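Local coordinates for extracellular solute-binding protein family 5 (Brucella melitensis, PDB 4ONY) that probably binds peptides or related solutes in the periplasm and delivers them to an ABC transporter for uptake, at residues F171-K176 and E180-I185; K105-I108 and K113-E116; N343-Q348 and P559-P564; P443-I448 and M484-L489; R384-V387 and T391-P394. All coordinates share one frame; numbering follows the deposited sequence.

Contact 1: residues F171-K176 and E180-I185; sequences FTFNEK and EFPMLI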
# COMPACT_ATOMS: atom_id res chain seq x y z
N PHE A 171 21.43 -16.51 8.94
CA PHE A 171 20.18 -17.26 8.72
C PHE A 171 20.39 -18.13 7.49
O PHE A 171 20.70 -17.61 6.42
CB PHE A 171 19.03 -16.28 8.40
CG PHE A 171 18.69 -15.35 9.53
CD1 PHE A 171 19.47 -14.25 9.82
CD2 PHE A 171 17.58 -15.58 10.31
CE1 PHE A 171 19.14 -13.39 10.87
CE2 PHE A 171 17.26 -14.74 11.36
CZ PHE A 171 18.05 -13.65 11.65
N THR A 172 20.25 -19.43 7.64
CA THR A 172 20.27 -20.35 6.49
C THR A 172 18.86 -20.83 6.20
O THR A 172 18.19 -21.31 7.11
CB THR A 172 21.18 -21.55 6.77
OG1 THR A 172 22.45 -21.08 7.17
CG2 THR A 172 21.33 -22.46 5.52
N PHE A 173 18.42 -20.69 4.96
CA PHE A 173 17.05 -20.95 4.60
C PHE A 173 16.83 -22.34 4.06
O PHE A 173 17.76 -22.98 3.59
CB PHE A 173 16.56 -19.90 3.58
CG PHE A 173 16.75 -18.49 4.07
CD1 PHE A 173 16.14 -18.08 5.25
CD2 PHE A 173 17.59 -17.63 3.43
CE1 PHE A 173 16.34 -16.81 5.74
CE2 PHE A 173 17.77 -16.35 3.91
CZ PHE A 173 17.14 -15.94 5.07
N ASN A 174 15.59 -22.80 4.14
CA ASN A 174 15.20 -24.10 3.62
C ASN A 174 14.44 -23.93 2.33
O ASN A 174 14.26 -22.82 1.83
CB ASN A 174 14.39 -24.89 4.66
CG ASN A 174 13.04 -24.27 4.99
OD1 ASN A 174 12.36 -23.70 4.13
ND2 ASN A 174 12.63 -24.41 6.23
N GLU A 175 14.00 -25.04 1.78
CA GLU A 175 13.41 -25.04 0.45
C GLU A 175 12.06 -24.31 0.36
O GLU A 175 11.60 -24.00 -0.73
CB GLU A 175 13.31 -26.49 -0.07
CG GLU A 175 12.24 -27.36 0.59
CD GLU A 175 12.48 -27.65 2.09
OE1 GLU A 175 13.67 -27.78 2.52
OE2 GLU A 175 11.46 -27.77 2.83
N LYS A 176 11.41 -24.03 1.48
CA LYS A 176 10.21 -23.22 1.43
C LYS A 176 10.50 -21.71 1.20
O LYS A 176 9.59 -20.95 1.00
CB LYS A 176 9.40 -23.36 2.70
CG LYS A 176 8.85 -24.75 2.91
CD LYS A 176 8.27 -24.79 4.31
CE LYS A 176 7.06 -25.70 4.45
NZ LYS A 176 6.58 -25.67 5.87
N GLU A 180 12.47 -13.22 -2.18
CA GLU A 180 12.04 -12.11 -1.32
C GLU A 180 12.29 -12.35 0.18
O GLU A 180 12.49 -11.40 0.91
CB GLU A 180 10.54 -11.84 -1.51
CG GLU A 180 10.02 -10.59 -0.81
CD GLU A 180 8.55 -10.69 -0.38
OE1 GLU A 180 8.05 -11.79 -0.10
OE2 GLU A 180 7.91 -9.64 -0.28
N PHE A 181 12.33 -13.61 0.63
CA PHE A 181 12.36 -13.88 2.07
C PHE A 181 13.48 -13.20 2.86
O PHE A 181 13.25 -12.67 3.96
CB PHE A 181 12.37 -15.39 2.38
CG PHE A 181 12.04 -15.69 3.82
CD1 PHE A 181 10.81 -15.35 4.32
CD2 PHE A 181 12.99 -16.19 4.67
CE1 PHE A 181 10.48 -15.60 5.63
CE2 PHE A 181 12.69 -16.43 6.01
CZ PHE A 181 11.42 -16.14 6.48
N PRO A 182 14.71 -13.18 2.34
CA PRO A 182 15.73 -12.48 3.11
C PRO A 182 15.43 -11.02 3.30
O PRO A 182 15.83 -10.47 4.31
CB PRO A 182 17.01 -12.65 2.28
CG PRO A 182 16.75 -13.86 1.44
CD PRO A 182 15.27 -13.86 1.17
N MET A 183 14.74 -10.39 2.34
CA MET A 183 14.27 -9.02 2.53
C MET A 183 13.40 -8.88 3.79
O MET A 183 13.39 -7.82 4.42
CB MET A 183 13.47 -8.49 1.33
CG MET A 183 14.12 -8.68 -0.04
SD MET A 183 15.70 -7.84 -0.23
CE MET A 183 15.17 -6.13 -0.16
N LEU A 184 12.62 -9.91 4.12
CA LEU A 184 11.65 -9.84 5.21
C LEU A 184 12.38 -10.01 6.55
O LEU A 184 12.02 -9.39 7.55
CB LEU A 184 10.58 -10.90 5.04
CG LEU A 184 9.80 -10.87 3.72
CD1 LEU A 184 8.70 -11.93 3.67
CD2 LEU A 184 9.15 -9.49 3.57
N ILE A 185 13.44 -10.83 6.56
CA ILE A 185 14.29 -10.98 7.73
C ILE A 185 14.97 -9.62 8.03
O ILE A 185 14.99 -9.13 9.18
CB ILE A 185 15.36 -12.09 7.52
CG1 ILE A 185 14.72 -13.46 7.33
CG2 ILE A 185 16.33 -12.13 8.68
CD1 ILE A 185 13.96 -14.00 8.53
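Ile-185 sets its CG2 methyl over the middle of the Phe-171 ring, 3.7 Å from CG2 to the ring centroid and 8° off the ring normal, a nearly axial CH-pi contact. With CG2 anti to the backbone N, the other branch, CG1, stays beside that nitrogen and reaches Phe-173, where CG1 lies 4.0 Å from CE1. Phe-173 is the crowded residue here. The CD2-CE2 edge of Phe-181 points toward its face in an offset edge-to-face pair, the centroids 5.4 Å apart and the planes at 86°; the closest atoms are Phe-173 CE1 and Phe-181 CD2 at 3.6 Å. Further round the rim, on the same side of the ring plane, Phe-173 CE2 meets Pro-182 CG at 3.7 Å. All five of these residues are buried, and Tyr-140 of helix 133-146 adds an edge-to-face partner for Phe-171. The polar side is looser: beyond the strand end, Asn-174 OD1 takes the backbone N of Lys-176 at 2.8 Å in an Asx turn, while Glu-175 and Lys-176 are exposed and do not touch 180-185. No hydrogen bond joins the two segments, so between them the cohesion is aromatic and aliphatic, apolar surfaces meeting without directional bonds.

Contact 2: residues K105-I108 and K113-E116; sequences KVAI and KWVE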
# COMPACT_ATOMS: atom_id res chain seq x y z
N LYS A 105 26.60 -4.26 8.50
CA LYS A 105 27.00 -4.93 7.29
C LYS A 105 26.12 -6.15 7.03
O LYS A 105 25.59 -6.74 7.94
CB LYS A 105 28.46 -5.40 7.40
CG LYS A 105 29.47 -4.29 7.56
CD LYS A 105 29.67 -3.57 6.23
CE LYS A 105 29.74 -2.03 6.32
NZ LYS A 105 31.12 -1.59 6.69
N VAL A 106 26.00 -6.48 5.77
CA VAL A 106 25.24 -7.60 5.31
C VAL A 106 26.04 -8.34 4.26
O VAL A 106 26.73 -7.73 3.44
CB VAL A 106 23.87 -7.16 4.75
CG1 VAL A 106 23.99 -6.31 3.49
CG2 VAL A 106 23.01 -8.36 4.45
N ALA A 107 26.00 -9.66 4.32
CA ALA A 107 26.51 -10.52 3.25
C ALA A 107 25.42 -11.52 2.90
O ALA A 107 24.59 -11.88 3.74
CB ALA A 107 27.78 -11.23 3.68
N ILE A 108 25.35 -11.92 1.63
CA ILE A 108 24.24 -12.73 1.18
C ILE A 108 24.65 -13.66 0.03
O ILE A 108 25.47 -13.29 -0.80
CB ILE A 108 23.03 -11.86 0.76
CG1 ILE A 108 21.78 -12.73 0.56
CG2 ILE A 108 23.32 -11.05 -0.49
CD1 ILE A 108 20.50 -11.92 0.44
N LYS A 113 20.18 -18.50 -0.37
CA LYS A 113 19.97 -19.60 0.57
C LYS A 113 20.44 -19.26 1.98
O LYS A 113 20.10 -19.97 2.94
CB LYS A 113 20.72 -20.83 0.05
CG LYS A 113 19.96 -21.65 -1.00
CD LYS A 113 20.79 -22.03 -2.25
CE LYS A 113 22.22 -22.57 -1.99
NZ LYS A 113 23.29 -21.80 -2.74
N TRP A 114 21.21 -18.19 2.13
CA TRP A 114 21.58 -17.67 3.47
C TRP A 114 21.81 -16.18 3.41
O TRP A 114 22.05 -15.63 2.33
CB TRP A 114 22.86 -18.35 4.05
CG TRP A 114 24.06 -18.22 3.17
CD1 TRP A 114 24.50 -19.12 2.26
CD2 TRP A 114 24.97 -17.11 3.11
NE1 TRP A 114 25.63 -18.66 1.63
CE2 TRP A 114 25.94 -17.43 2.13
CE3 TRP A 114 25.05 -15.87 3.77
CZ2 TRP A 114 26.97 -16.54 1.78
CZ3 TRP A 114 26.10 -15.01 3.45
CH2 TRP A 114 27.04 -15.35 2.46
N VAL A 115 21.70 -15.52 4.58
CA VAL A 115 22.04 -14.12 4.73
C VAL A 115 22.72 -13.95 6.07
O VAL A 115 22.36 -14.61 7.04
CB VAL A 115 20.81 -13.17 4.56
CG1 VAL A 115 19.79 -13.40 5.65
CG2 VAL A 115 21.23 -11.69 4.56
N GLU A 116 23.73 -13.10 6.13
CA GLU A 116 24.48 -12.89 7.36
C GLU A 116 24.61 -11.38 7.65
O GLU A 116 24.94 -10.61 6.77
CB GLU A 116 25.85 -13.58 7.27
CG GLU A 116 26.74 -13.37 8.51
CD GLU A 116 27.98 -14.29 8.52
OE1 GLU A 116 28.17 -15.07 7.59
OE2 GLU A 116 28.74 -14.31 9.49
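Ala-107 O receives the backbone N of Glu-116 at 2.8 Å, and the return bond from Ala-107 N to Glu-116 O has the same length. Their N-H...O angles of 171° and 170° mark a nearly straight reciprocal pair. Around it the acceptors collect weaker donors: Val-106 CA approaches Glu-116 O at 3.4 Å, and Val-115 CA approaches Ala-107 O at 3.5 Å, both as CA-H...O contacts. On the face bearing Ala-107 and Glu-116, the indole of Trp-114 lies across the partner strand. Its CG sits between the backbone N and the carbonyl carbon (chi1 58°), which swings the six-membered ring over the neighbouring backbone, with Ile-108 C over one face and CZ3 4.1 Å from Ala-107 CB. The carboxylate of Glu-116 leads away from 105-108 to Arg-170, in a salt bridge, and to Thr-164; Arg-170 also makes a cation-pi contact with Trp-114. On the opposite face Val-106 CG2 meets Val-115 CG2 at 3.8 Å, and Ile-108 CG1 passes 4.1 Å from Val-115 CB, the branches crossing at a slant. Ala-107 with Glu-116 is thus a hydrogen-bonded pair and Ile-108 with Val-115 a non-hydrogen-bonded one, the regular antiparallel register of a beta hairpin formed by strands 97-108 and 114-119.

Contact 3: residues N343-Q348 and P559-P564; sequences NLFAGQ and PLYHLP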
# COMPACT_ATOMS: atom_id res chain seq x y z
N ASN A 343 -19.38 16.87 -11.30
CA ASN A 343 -20.62 17.08 -10.54
C ASN A 343 -20.61 16.58 -9.13
O ASN A 343 -21.37 17.09 -8.35
CB ASN A 343 -21.81 16.45 -11.27
CG ASN A 343 -22.11 17.18 -12.54
OD1 ASN A 343 -22.83 18.18 -12.51
ND2 ASN A 343 -21.54 16.74 -13.66
N LEU A 344 -19.81 15.57 -8.82
CA LEU A 344 -19.78 14.97 -7.49
C LEU A 344 -18.50 15.29 -6.69
O LEU A 344 -18.53 15.34 -5.47
CB LEU A 344 -19.88 13.45 -7.59
CG LEU A 344 -21.03 12.84 -8.44
CD1 LEU A 344 -21.00 11.32 -8.34
CD2 LEU A 344 -22.38 13.36 -7.99
N PHE A 345 -17.37 15.50 -7.39
CA PHE A 345 -16.04 15.51 -6.77
C PHE A 345 -15.23 16.78 -7.05
O PHE A 345 -14.02 16.80 -6.85
CB PHE A 345 -15.25 14.27 -7.25
CG PHE A 345 -15.96 12.97 -6.99
CD1 PHE A 345 -16.51 12.69 -5.74
CD2 PHE A 345 -16.09 12.02 -8.01
CE1 PHE A 345 -17.17 11.50 -5.49
CE2 PHE A 345 -16.73 10.80 -7.75
CZ PHE A 345 -17.27 10.55 -6.50
N ALA A 346 -15.91 17.84 -7.47
CA ALA A 346 -15.31 19.17 -7.66
C ALA A 346 -14.06 19.10 -8.56
O ALA A 346 -13.13 19.88 -8.38
CB ALA A 346 -14.98 19.80 -6.30
N GLY A 347 -14.04 18.14 -9.49
CA GLY A 347 -12.94 18.03 -10.42
C GLY A 347 -11.63 17.54 -9.84
O GLY A 347 -10.62 17.56 -10.53
N GLN A 348 -11.62 17.04 -8.62
CA GLN A 348 -10.33 16.76 -7.94
C GLN A 348 -9.69 15.45 -8.30
O GLN A 348 -8.46 15.29 -8.12
CB GLN A 348 -10.49 16.75 -6.43
CG GLN A 348 -10.89 18.07 -5.84
CD GLN A 348 -9.87 19.14 -6.14
OE1 GLN A 348 -8.70 19.00 -5.85
NE2 GLN A 348 -10.30 20.17 -6.81
N PRO A 559 -12.24 0.48 -14.02
CA PRO A 559 -11.38 1.29 -13.15
C PRO A 559 -12.01 2.68 -12.94
O PRO A 559 -12.53 3.30 -13.89
CB PRO A 559 -10.07 1.33 -13.94
CG PRO A 559 -10.48 1.26 -15.38
CD PRO A 559 -11.71 0.35 -15.39
N LEU A 560 -11.95 3.19 -11.71
CA LEU A 560 -12.61 4.44 -11.38
C LEU A 560 -11.59 5.57 -11.32
O LEU A 560 -11.20 6.05 -12.39
CB LEU A 560 -13.42 4.29 -10.09
CG LEU A 560 -14.66 3.39 -10.24
CD1 LEU A 560 -15.40 3.11 -8.93
CD2 LEU A 560 -15.60 3.98 -11.27
N TYR A 561 -11.12 5.96 -10.13
CA TYR A 561 -10.39 7.18 -9.98
C TYR A 561 -9.59 7.23 -8.69
O TYR A 561 -9.80 6.42 -7.77
CB TYR A 561 -11.35 8.39 -10.06
CG TYR A 561 -12.59 8.17 -9.22
CD1 TYR A 561 -12.54 8.23 -7.83
CD2 TYR A 561 -13.77 7.85 -9.81
CE1 TYR A 561 -13.66 7.98 -7.06
CE2 TYR A 561 -14.89 7.64 -9.06
CZ TYR A 561 -14.83 7.70 -7.69
OH TYR A 561 -15.97 7.47 -6.99
N HIS A 562 -8.67 8.16 -8.65
CA HIS A 562 -7.72 8.32 -7.57
C HIS A 562 -7.34 9.78 -7.51
O HIS A 562 -7.57 10.55 -8.48
CB HIS A 562 -6.46 7.47 -7.85
CG HIS A 562 -5.67 7.94 -9.03
ND1 HIS A 562 -6.03 7.66 -10.33
CD2 HIS A 562 -4.58 8.73 -9.11
CE1 HIS A 562 -5.22 8.28 -11.17
NE2 HIS A 562 -4.32 8.93 -10.46
N LEU A 563 -6.70 10.17 -6.42
CA LEU A 563 -6.24 11.55 -6.26
C LEU A 563 -4.85 11.66 -6.85
O LEU A 563 -3.99 10.95 -6.45
CB LEU A 563 -6.22 11.91 -4.76
CG LEU A 563 -7.61 12.12 -4.15
CD1 LEU A 563 -7.47 12.42 -2.68
CD2 LEU A 563 -8.36 13.24 -4.86
N PRO A 564 -4.60 12.58 -7.78
CA PRO A 564 -3.28 12.64 -8.34
C PRO A 564 -2.17 13.29 -7.47
O PRO A 564 -0.98 13.10 -7.76
CB PRO A 564 -3.49 13.46 -9.60
CG PRO A 564 -4.64 14.37 -9.27
CD PRO A 564 -5.53 13.53 -8.41
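Phe-345 and Tyr-561 meet with their ring planes at 53° and their centroids 5.1 Å apart, an oblique pair. The two side chains cross at about a right angle, and only their far ends touch: Phe-345 CZ lies 3.4 Å from Tyr-561 OH, and Phe-345 CE2 lies 3.6 Å from Tyr-561 CZ. Tyr-561 holds CG between its backbone N and carbonyl carbon (chi1 45°), sending the ring out from the strand toward 343-348. Phe-345 in turn is braced from its own segment, since Leu-344 CB sits over the centre of one face. The second point of contact is backbone to side chain. Gln-348 O approaches Pro-564 CD at 3.4 Å and Leu-563 CD2 at 3.9 Å, with no hydrogen bond across the segments. Gln-348 is the last residue of a type I' turn that starts at Phe-345, closed by Gln-348 N to Phe-345 O at 3.0 Å. The Gln-348 amide folds back on the same turn, NE2 donating to Ala-346 O at 3.2 Å from above the carbonyl plane. Tyr-349 lies beside both rings, edge-to-face with Phe-345. The contact joins the turn leaving helix 337-344 to the end of strand 557-562, with helix 280-285 touching Gln-348 and helix 443-458 touching Tyr-561.

Contact 4: residues P443-I448 and M484-L489; sequences PDEEKI and MILGAL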
# COMPACT_ATOMS: atom_id res chain seq x y z
N PRO A 443 -22.93 5.10 1.80
CA PRO A 443 -23.56 6.12 0.97
C PRO A 443 -22.64 6.65 -0.12
O PRO A 443 -23.11 6.89 -1.21
CB PRO A 443 -23.94 7.20 1.98
CG PRO A 443 -24.21 6.42 3.24
CD PRO A 443 -23.10 5.40 3.24
N ASP A 444 -21.33 6.72 0.13
CA ASP A 444 -20.40 7.06 -0.94
C ASP A 444 -20.44 6.03 -2.11
O ASP A 444 -20.41 6.42 -3.28
CB ASP A 444 -18.97 7.18 -0.45
CG ASP A 444 -18.67 8.51 0.24
OD1 ASP A 444 -19.52 9.42 0.30
OD2 ASP A 444 -17.54 8.63 0.71
N GLU A 445 -20.52 4.75 -1.79
CA GLU A 445 -20.62 3.73 -2.83
C GLU A 445 -21.96 3.83 -3.59
O GLU A 445 -22.03 3.75 -4.83
CB GLU A 445 -20.40 2.34 -2.25
CG GLU A 445 -18.98 2.10 -1.78
CD GLU A 445 -18.64 0.65 -1.59
OE1 GLU A 445 -17.47 0.37 -1.31
OE2 GLU A 445 -19.51 -0.23 -1.71
N GLU A 446 -23.03 4.06 -2.87
CA GLU A 446 -24.30 4.28 -3.50
C GLU A 446 -24.31 5.41 -4.48
O GLU A 446 -24.92 5.28 -5.56
CB GLU A 446 -25.36 4.65 -2.48
CG GLU A 446 -26.22 3.51 -2.10
CD GLU A 446 -27.40 4.03 -1.33
OE1 GLU A 446 -28.49 4.21 -1.97
OE2 GLU A 446 -27.18 4.31 -0.12
N LYS A 447 -23.68 6.52 -4.10
CA LYS A 447 -23.69 7.68 -4.95
C LYS A 447 -23.03 7.39 -6.30
O LYS A 447 -23.57 7.75 -7.34
CB LYS A 447 -22.98 8.83 -4.27
CG LYS A 447 -23.04 10.11 -5.08
CD LYS A 447 -22.05 11.14 -4.55
CE LYS A 447 -22.42 11.67 -3.17
NZ LYS A 447 -21.30 12.48 -2.62
N ILE A 448 -21.89 6.71 -6.29
CA ILE A 448 -21.21 6.39 -7.56
C ILE A 448 -21.92 5.28 -8.34
O ILE A 448 -21.99 5.30 -9.56
CB ILE A 448 -19.70 6.12 -7.35
CG1 ILE A 448 -18.95 6.20 -8.66
CG2 ILE A 448 -19.40 4.78 -6.74
CD1 ILE A 448 -19.00 7.59 -9.25
N MET A 484 -21.94 -7.58 -8.90
CA MET A 484 -20.95 -6.50 -9.00
C MET A 484 -20.82 -5.83 -7.63
O MET A 484 -21.85 -5.73 -6.87
CB MET A 484 -21.40 -5.48 -10.05
CG MET A 484 -20.46 -4.29 -10.20
SD MET A 484 -20.90 -3.14 -11.52
CE MET A 484 -20.41 -4.07 -12.97
N ILE A 485 -19.59 -5.42 -7.30
CA ILE A 485 -19.29 -4.63 -6.10
C ILE A 485 -18.31 -3.53 -6.48
O ILE A 485 -17.80 -3.52 -7.61
CB ILE A 485 -18.59 -5.49 -4.98
CG1 ILE A 485 -17.34 -6.21 -5.53
CG2 ILE A 485 -19.57 -6.53 -4.39
CD1 ILE A 485 -16.55 -7.03 -4.52
N LEU A 486 -17.98 -2.66 -5.53
CA LEU A 486 -16.80 -1.81 -5.63
C LEU A 486 -15.65 -2.54 -4.92
O LEU A 486 -15.83 -3.10 -3.82
CB LEU A 486 -17.05 -0.43 -4.99
CG LEU A 486 -17.96 0.58 -5.70
CD1 LEU A 486 -19.40 0.40 -5.27
CD2 LEU A 486 -17.57 1.99 -5.35
N GLY A 487 -14.48 -2.55 -5.55
CA GLY A 487 -13.29 -3.21 -4.99
C GLY A 487 -12.08 -2.30 -4.99
O GLY A 487 -11.95 -1.43 -5.85
N ALA A 488 -11.22 -2.47 -4.00
CA ALA A 488 -10.00 -1.70 -3.83
C ALA A 488 -8.80 -2.66 -3.80
O ALA A 488 -8.95 -3.81 -3.38
CB ALA A 488 -10.05 -0.92 -2.52
N LEU A 489 -7.65 -2.25 -4.28
CA LEU A 489 -6.42 -3.05 -4.12
C LEU A 489 -5.33 -2.22 -3.52
O LEU A 489 -5.15 -1.08 -3.93
CB LEU A 489 -5.92 -3.53 -5.48
CG LEU A 489 -6.84 -4.48 -6.23
CD1 LEU A 489 -6.32 -4.60 -7.64
CD2 LEU A 489 -6.92 -5.83 -5.56
O HOH W 1 -19.29 -2.61 -2.97
O HOH W 2 -16.29 -1.89 -1.12
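Leu-486 is met from the helix by two side chains, Glu-445 and Ile-448. Leu-486 was modelled in two conformers; in the one described, CD2 lies 3.6 Å from Ile-448 CG2 and CD1 3.7 Å from Glu-445 CB. Glu-445 and Leu-486 run past each other in opposite directions, so the aliphatic part of the glutamate covers the leucine while its carboxylate reaches the strand backbone. With CG anti to the carbonyl carbon (chi1 -68°) and the chain extended beyond it, the two oxygens arrive at two waters. One donates to Glu-445 OE2 at 2.7 Å and accepts from Leu-486 N at 2.9 Å; the other donates to Glu-445 OE1 at 2.6 Å and to Leu-486 O at 3.0 Å. Both backbone polar atoms of Leu-486 are therefore bridged by water to one carboxylate, the firmer part of the contact. Here helix 443-458 packs on a mixed sheet in which strand 484-489 runs between strands 310-315 and 435-440, parallel to the latter. Further out, Glu-445 OE2 also accepts from the backbone N of Arg-441, and Ser-442 OG takes the N-H of Glu-445. Phe-313 of strand 310-315 touches Leu-486, and Tyr-561 of strand 557-562 touches Ile-448.

Contact 5: residues R384-V387 and T391-P394; sequences REDV and TWHP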
# COMPACT_ATOMS: atom_id res chain seq x y z
N ARG A 384 -5.45 -7.34 -25.73
CA ARG A 384 -6.13 -6.69 -26.83
C ARG A 384 -5.06 -5.86 -27.56
O ARG A 384 -4.12 -5.32 -26.93
CB ARG A 384 -7.19 -5.77 -26.20
CG ARG A 384 -8.38 -5.43 -27.04
CD ARG A 384 -9.60 -5.06 -26.20
NE ARG A 384 -9.33 -3.92 -25.32
CZ ARG A 384 -9.72 -3.83 -24.05
NH1 ARG A 384 -10.39 -4.83 -23.45
NH2 ARG A 384 -9.39 -2.75 -23.35
N GLU A 385 -5.18 -5.76 -28.87
CA GLU A 385 -4.26 -5.01 -29.66
C GLU A 385 -4.01 -3.58 -29.13
O GLU A 385 -2.85 -3.12 -29.08
CB GLU A 385 -4.73 -4.93 -31.14
CG GLU A 385 -3.80 -4.08 -31.98
CD GLU A 385 -4.18 -4.01 -33.46
OE1 GLU A 385 -5.20 -3.36 -33.84
OE2 GLU A 385 -3.39 -4.56 -34.25
N ASP A 386 -5.08 -2.85 -28.81
CA ASP A 386 -4.89 -1.45 -28.30
C ASP A 386 -4.10 -1.42 -26.98
O ASP A 386 -3.27 -0.55 -26.75
CB ASP A 386 -6.20 -0.62 -28.23
CG ASP A 386 -7.32 -1.26 -27.34
OD1 ASP A 386 -7.16 -2.36 -26.74
OD2 ASP A 386 -8.39 -0.61 -27.26
N VAL A 387 -4.32 -2.41 -26.15
CA VAL A 387 -3.59 -2.48 -24.87
C VAL A 387 -2.12 -2.86 -25.13
O VAL A 387 -1.23 -2.35 -24.45
CB VAL A 387 -4.26 -3.47 -23.89
CG1 VAL A 387 -3.46 -3.67 -22.62
CG2 VAL A 387 -5.66 -2.99 -23.52
N THR A 391 -2.13 2.22 -26.95
CA THR A 391 -3.10 3.22 -27.40
C THR A 391 -4.43 3.15 -26.65
O THR A 391 -5.28 3.99 -26.85
CB THR A 391 -3.39 3.08 -28.92
OG1 THR A 391 -3.93 1.79 -29.18
CG2 THR A 391 -2.09 3.30 -29.73
N TRP A 392 -4.61 2.15 -25.80
CA TRP A 392 -5.83 2.02 -25.01
C TRP A 392 -5.91 3.03 -23.85
O TRP A 392 -4.96 3.19 -23.09
CB TRP A 392 -5.95 0.59 -24.43
CG TRP A 392 -7.15 0.49 -23.54
CD1 TRP A 392 -8.46 0.31 -23.94
CD2 TRP A 392 -7.17 0.67 -22.13
NE1 TRP A 392 -9.28 0.38 -22.84
CE2 TRP A 392 -8.51 0.57 -21.72
CE3 TRP A 392 -6.19 0.91 -21.17
CZ2 TRP A 392 -8.88 0.68 -20.38
CZ3 TRP A 392 -6.55 1.04 -19.83
CH2 TRP A 392 -7.89 0.92 -19.44
N HIS A 393 -7.07 3.65 -23.72
CA HIS A 393 -7.48 4.37 -22.53
C HIS A 393 -8.99 4.21 -22.36
O HIS A 393 -9.72 4.02 -23.34
CB HIS A 393 -7.14 5.88 -22.61
CG HIS A 393 -5.73 6.12 -23.03
ND1 HIS A 393 -4.68 6.10 -22.14
CD2 HIS A 393 -5.18 6.26 -24.27
CE1 HIS A 393 -3.55 6.28 -22.80
NE2 HIS A 393 -3.83 6.36 -24.10
N PRO A 394 -9.46 4.27 -21.10
CA PRO A 394 -10.87 4.32 -20.92
C PRO A 394 -11.44 5.54 -21.67
O PRO A 394 -10.74 6.53 -21.82
CB PRO A 394 -11.01 4.52 -19.42
CG PRO A 394 -9.73 4.12 -18.82
CD PRO A 394 -8.71 4.46 -19.86
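Asp-386 O accepts two successive backbone N-H groups, from Thr-391 N at 3.0 Å and Trp-392 N at 3.2 Å, the first in the carbonyl plane and the second from 66° out of it. The Trp-392 bond is also the more bent, with an N-H...O angle of 137°. On the side-chain level Trp-392 turns its indole back toward the helix, CG being anti to the backbone N. Asp-386 OD2 lies at the indole edge, in its plane, 3.4 Å from CD1. Arg-384 brings the NH2 edge of its guanidinium over one indole face, the planes 57° apart, with NH2 3.2 Å from Trp-392 NE1; both are donors, so this is proximity and not a hydrogen bond. Val-387 lies alongside the tryptophan pointing the same way, CG2 3.7 Å from Trp-392 CB. These contacts fold the chain that follows the short helix 385-389 back on its first turn, Arg-384 occupying the N-cap position. Arg-384 is set by a salt bridge, NE to Asp-386 OD1 at 3.0 Å, which uses the syn lone pair of OD1. A second carboxylate, Asp-555, pairs with its NH1, so two carboxylates, at NE and NH1, hold the guanidinium in place beside the indole. Thr-391 OG1 packs 3.4 Å from Asp-386 CB and hydrogen bonds to Asn-389. Ile-552 of helix 537-553 touches both Val-387 and Trp-392, and Val-364 reaches the tryptophan from a loop.

In the fold
Along the chain the order begins with contact 2 and contact 1; contact 3 then opens, and contacts 5 and 4 follow inside the long loop it closes. Contacts 1 and 2 have centres about 10 Å apart and share an antiparallel sheet, strand 114-119 pairing with 168-173 through Phe-171 N to Val-115 O and Phe-173 N to Lys-113 O. Contacts 3 and 4, with centres about 13 Å apart, reach a second, mixed sheet and meet where Tyr-561 touches Ile-448. Contact 5 has its centre about 22 Å from that of contact 3. Centres of contacts 1 and 4 are about 38 Å apart, on opposite sides of the chain's centre, consistent with the separate lobes of solute-binding proteins.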